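Local coordinates for protein putative peptidyl-arginine deiminase (Chlorobium tepidum, PDB 1XKN) that is a putative deiminase of the Porphyromonas-type peptidyl-arginine deiminase family and probably hydrolyses the guanidinium group of agmatine or of arginine residues, at residues 2-7 / 105-110. Sequence-based numbering, arbitrary orientation.
Sequences SEPTYF and RTQDGR
Tyr6 turns its CG anti to its carbonyl carbon (chi1 -60°) and Arg105 turns its own anti to the backbone N (chi1 176°), which starts the two side chains off side by side; as a non-hydrogen-bonded antiparallel pair, they share one face of the sheet. Ring atoms CD2 and CE2 of Tyr6 meet CB, CG and CD of Arg105, with Tyr6 CE2 3.7 Å from Arg105 CG, while the ring and guanidinium planes stand 30° apart. At the polar ends a water accepts a bond from Arg105 NH1 (2.8 Å) in the guanidinium plane and is also hydrogen-bonded to Tyr6 OH (2.7 Å). Arg105 NH2 forms a salt bridge with Asp112 of strand 110-119.

In the adjacent pair, Thr5 and Thr106 are hydrogen-bonded: Thr5 N donates to Thr106 O (3.0 Å) and Thr106 N to Thr5 O (2.9 Å), both nearly straight. Their side chains share the other face, where Thr5 OG1 packs 3.6 Å from Thr106 CB. At the end of strand 101-107, the Gln107 side chain, extended beyond CG, lies alongside the ring of Pro4, just before strand 5-7, its amide carbon CD 3.6 Å from Pro4 CB and its NE2 3.3 Å from Pro4 CD.

Gln107 to Arg110 then form a type I' turn, closing a two-residue β-hairpin between strands 101-107 and 110-119. The N-terminal strand 5-7 pairs with strand 101-107 of this hairpin as an outermost strand of a mixed β-sheet, at the surface of the protein.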
ATOM      1  N   SER A   2     -26.928 -16.359  -5.863  1.00 24.79           N
ATOM      2  CA  SER A   2     -26.209 -17.118  -6.926  1.00 23.97           C
ATOM      3  C   SER A   2     -24.710 -16.821  -6.869  1.00 22.09           C
ATOM      4  O   SER A   2     -23.942 -17.601  -6.312  1.00 22.01           O
ATOM      5  CB  SER A   2     -26.762 -16.737  -8.301  1.00 24.86           C
ATOM      6  OG  SER A   2     -26.188 -17.540  -9.319  1.00 29.01           O
ATOM      7  N   GLU A   3     -24.304 -15.693  -7.445  1.00 20.26           N
ATOM      8  CA  GLU A   3     -22.899 -15.292  -7.447  1.00 17.38           C
ATOM      9  C   GLU A   3     -22.710 -14.151  -6.443  1.00 13.70           C
ATOM     10  O   GLU A   3     -23.438 -13.161  -6.475  1.00 13.47           O
ATOM     11  CB  GLU A   3     -22.484 -14.824  -8.843  1.00 20.26           C
ATOM     12  CG  GLU A   3     -20.984 -14.631  -9.019  1.00 22.33           C
ATOM     13  CD  GLU A   3     -20.243 -15.935  -9.276  1.00 23.35           C
ATOM     14  OE1 GLU A   3     -20.354 -16.867  -8.451  1.00 25.27           O
ATOM     15  OE2 GLU A   3     -19.540 -16.023 -10.305  1.00 25.67           O
ATOM     16  N   PRO A   4     -21.726 -14.273  -5.538  1.00 10.54           N
ATOM     17  CA  PRO A   4     -21.504 -13.213  -4.548  1.00  8.29           C
ATOM     18  C   PRO A   4     -20.908 -11.936  -5.127  1.00  7.26           C
ATOM     19  O   PRO A   4     -20.359 -11.940  -6.225  1.00  6.77           O
ATOM     20  CB  PRO A   4     -20.553 -13.873  -3.554  1.00  9.20           C
ATOM     21  CG  PRO A   4     -19.713 -14.738  -4.448  1.00 10.47           C
ATOM     22  CD  PRO A   4     -20.753 -15.368  -5.361  1.00  9.86           C
ATOM     23  N   THR A   5     -21.052 -10.836  -4.397  1.00  6.12           N
ATOM     24  CA  THR A   5     -20.458  -9.584  -4.830  1.00  6.07           C
ATOM     25  C   THR A   5     -19.474  -9.202  -3.738  1.00  4.91           C
ATOM     26  O   THR A   5     -19.592  -9.653  -2.594  1.00  5.79           O
ATOM     27  CB  THR A   5     -21.500  -8.454  -5.028  1.00  7.22           C
ATOM     28  OG1 THR A   5     -22.240  -8.249  -3.820  1.00  8.56           O
ATOM     29  CG2 THR A   5     -22.452  -8.809  -6.161  1.00  8.94           C
ATOM     30  N   TYR A   6     -18.482  -8.399  -4.095  1.00  3.62           N
ATOM     31  CA  TYR A   6     -17.482  -7.985  -3.125  1.00  4.25           C
ATOM     32  C   TYR A   6     -17.358  -6.469  -3.080  1.00  5.08           C
ATOM     33  O   TYR A   6     -17.772  -5.764  -4.002  1.00  7.32           O
ATOM     34  CB  TYR A   6     -16.122  -8.611  -3.464  1.00  3.96           C
ATOM     35  CG  TYR A   6     -16.113 -10.126  -3.479  1.00  2.24           C
ATOM     36  CD1 TYR A   6     -16.264 -10.836  -4.672  1.00  2.94           C
ATOM     37  CD2 TYR A   6     -15.975 -10.852  -2.295  1.00  3.58           C
ATOM     38  CE1 TYR A   6     -16.279 -12.233  -4.684  1.00  1.00           C
ATOM     39  CE2 TYR A   6     -15.990 -12.250  -2.296  1.00  3.26           C
ATOM     40  CZ  TYR A   6     -16.143 -12.933  -3.494  1.00  4.81           C
ATOM     41  OH  TYR A   6     -16.165 -14.314  -3.505  1.00  6.70           O
ATOM     42  N   PHE A   7     -16.801  -5.977  -1.981  1.00  5.68           N
ATOM     43  CA  PHE A   7     -16.586  -4.554  -1.785  1.00  5.46           C
ATOM     44  C   PHE A   7     -15.235  -4.389  -1.115  1.00  4.92           C
ATOM     45  O   PHE A   7     -14.941  -5.057  -0.120  1.00  4.05           O
ATOM     46  CB  PHE A   7     -17.680  -3.963  -0.888  1.00  5.79           C
ATOM     47  CG  PHE A   7     -17.390  -2.564  -0.413  1.00  8.19           C
ATOM     48  CD1 PHE A   7     -17.393  -1.495  -1.304  1.00  8.90           C
ATOM     49  CD2 PHE A   7     -17.097  -2.321   0.924  1.00  9.73           C
ATOM     50  CE1 PHE A   7     -17.107  -0.200  -0.869  1.00 10.05           C
ATOM     51  CE2 PHE A   7     -16.807  -1.030   1.372  1.00  9.98           C
ATOM     52  CZ  PHE A   7     -16.812   0.029   0.471  1.00  9.24           C
ATOM     53  N   ARG A 105     -17.730  -9.521   1.603  1.00  5.12           N
ATOM     54  CA  ARG A 105     -18.496 -10.369   0.699  1.00  5.40           C
ATOM     55  C   ARG A 105     -19.981 -10.320   1.020  1.00  6.68           C
ATOM     56  O   ARG A 105     -20.378 -10.411   2.182  1.00  6.36           O
ATOM     57  CB  ARG A 105     -18.007 -11.818   0.793  1.00  6.54           C
ATOM     58  CG  ARG A 105     -18.820 -12.801  -0.042  1.00  8.47           C
ATOM     59  CD  ARG A 105     -18.234 -14.209  -0.010  1.00  7.62           C
ATOM     60  NE  ARG A 105     -18.230 -14.799   1.326  1.00 10.07           N
ATOM     61  CZ  ARG A 105     -17.743 -16.006   1.602  1.00 10.95           C
ATOM     62  NH1 ARG A 105     -17.223 -16.749   0.633  1.00 12.76           N
ATOM     63  NH2 ARG A 105     -17.772 -16.471   2.845  1.00 12.12           N
ATOM     64  N   THR A 106     -20.800 -10.163  -0.014  1.00  4.75           N
ATOM     65  CA  THR A 106     -22.247 -10.141   0.162  1.00  6.50           C
ATOM     66  C   THR A 106     -22.851 -11.254  -0.682  1.00  6.94           C
ATOM     67  O   THR A 106     -22.595 -11.347  -1.884  1.00  8.17           O
ATOM     68  CB  THR A 106     -22.870  -8.798  -0.278  1.00  6.75           C
ATOM     69  OG1 THR A 106     -22.414  -7.749   0.585  1.00  6.79           O
ATOM     70  CG2 THR A 106     -24.394  -8.868  -0.204  1.00  7.14           C
ATOM     71  N   GLN A 107     -23.648 -12.101  -0.041  1.00  8.23           N
ATOM     72  CA  GLN A 107     -24.291 -13.204  -0.728  1.00 10.95           C
ATOM     73  C   GLN A 107     -25.512 -13.652   0.060  1.00 11.11           C
ATOM     74  O   GLN A 107     -25.436 -13.871   1.268  1.00 11.46           O
ATOM     75  CB  GLN A 107     -23.305 -14.358  -0.891  1.00 12.66           C
ATOM     76  CG  GLN A 107     -23.852 -15.565  -1.617  1.00 19.66           C
ATOM     77  CD  GLN A 107     -22.742 -16.430  -2.170  1.00 21.93           C
ATOM     78  OE1 GLN A 107     -21.751 -16.694  -1.487  1.00 22.61           O
ATOM     79  NE2 GLN A 107     -22.903 -16.883  -3.408  1.00 23.46           N
ATOM     80  N   ASP A 108     -26.641 -13.764  -0.631  1.00 12.03           N
ATOM     81  CA  ASP A 108     -27.891 -14.182  -0.012  1.00 13.28           C
ATOM     82  C   ASP A 108     -28.260 -13.331   1.197  1.00 13.08           C
ATOM     83  O   ASP A 108     -28.752 -13.841   2.204  1.00 15.96           O
ATOM     84  CB  ASP A 108     -27.808 -15.652   0.386  1.00 15.46           C
ATOM     85  CG  ASP A 108     -27.626 -16.562  -0.811  1.00 16.34           C
ATOM     86  OD1 ASP A 108     -28.526 -16.588  -1.678  1.00 17.91           O
ATOM     87  OD2 ASP A 108     -26.583 -17.240  -0.893  1.00 19.81           O
ATOM     88  N   GLY A 109     -28.016 -12.029   1.088  1.00 12.70           N
ATOM     89  CA  GLY A 109     -28.348 -11.110   2.160  1.00 13.90           C
ATOM     90  C   GLY A 109     -27.416 -11.114   3.354  1.00 13.40           C
ATOM     91  O   GLY A 109     -27.656 -10.402   4.329  1.00 14.09           O
ATOM     92  N   ARG A 110     -26.352 -11.905   3.298  1.00 12.83           N
ATOM     93  CA  ARG A 110     -25.424 -11.948   4.420  1.00 12.06           C
ATOM     94  C   ARG A 110     -24.081 -11.333   4.042  1.00 10.66           C
ATOM     95  O   ARG A 110     -23.604 -11.488   2.918  1.00 10.51           O
ATOM     96  CB  ARG A 110     -25.253 -13.392   4.902  1.00 14.76           C
ATOM     97  CG  ARG A 110     -24.209 -14.200   4.168  1.00 18.33           C
ATOM     98  CD  ARG A 110     -22.966 -14.330   5.030  1.00 21.69           C
ATOM     99  NE  ARG A 110     -21.915 -15.106   4.383  1.00 21.95           N
ATOM    100  CZ  ARG A 110     -21.214 -14.690   3.331  1.00 22.35           C
ATOM    101  NH1 ARG A 110     -21.449 -13.497   2.795  1.00 15.16           N
ATOM    102  NH2 ARG A 110     -20.273 -15.470   2.821  1.00 24.44           N
TER
HETATM  103  O   HOH W   1     -17.111 -16.532  -2.204  1.00 10.58           O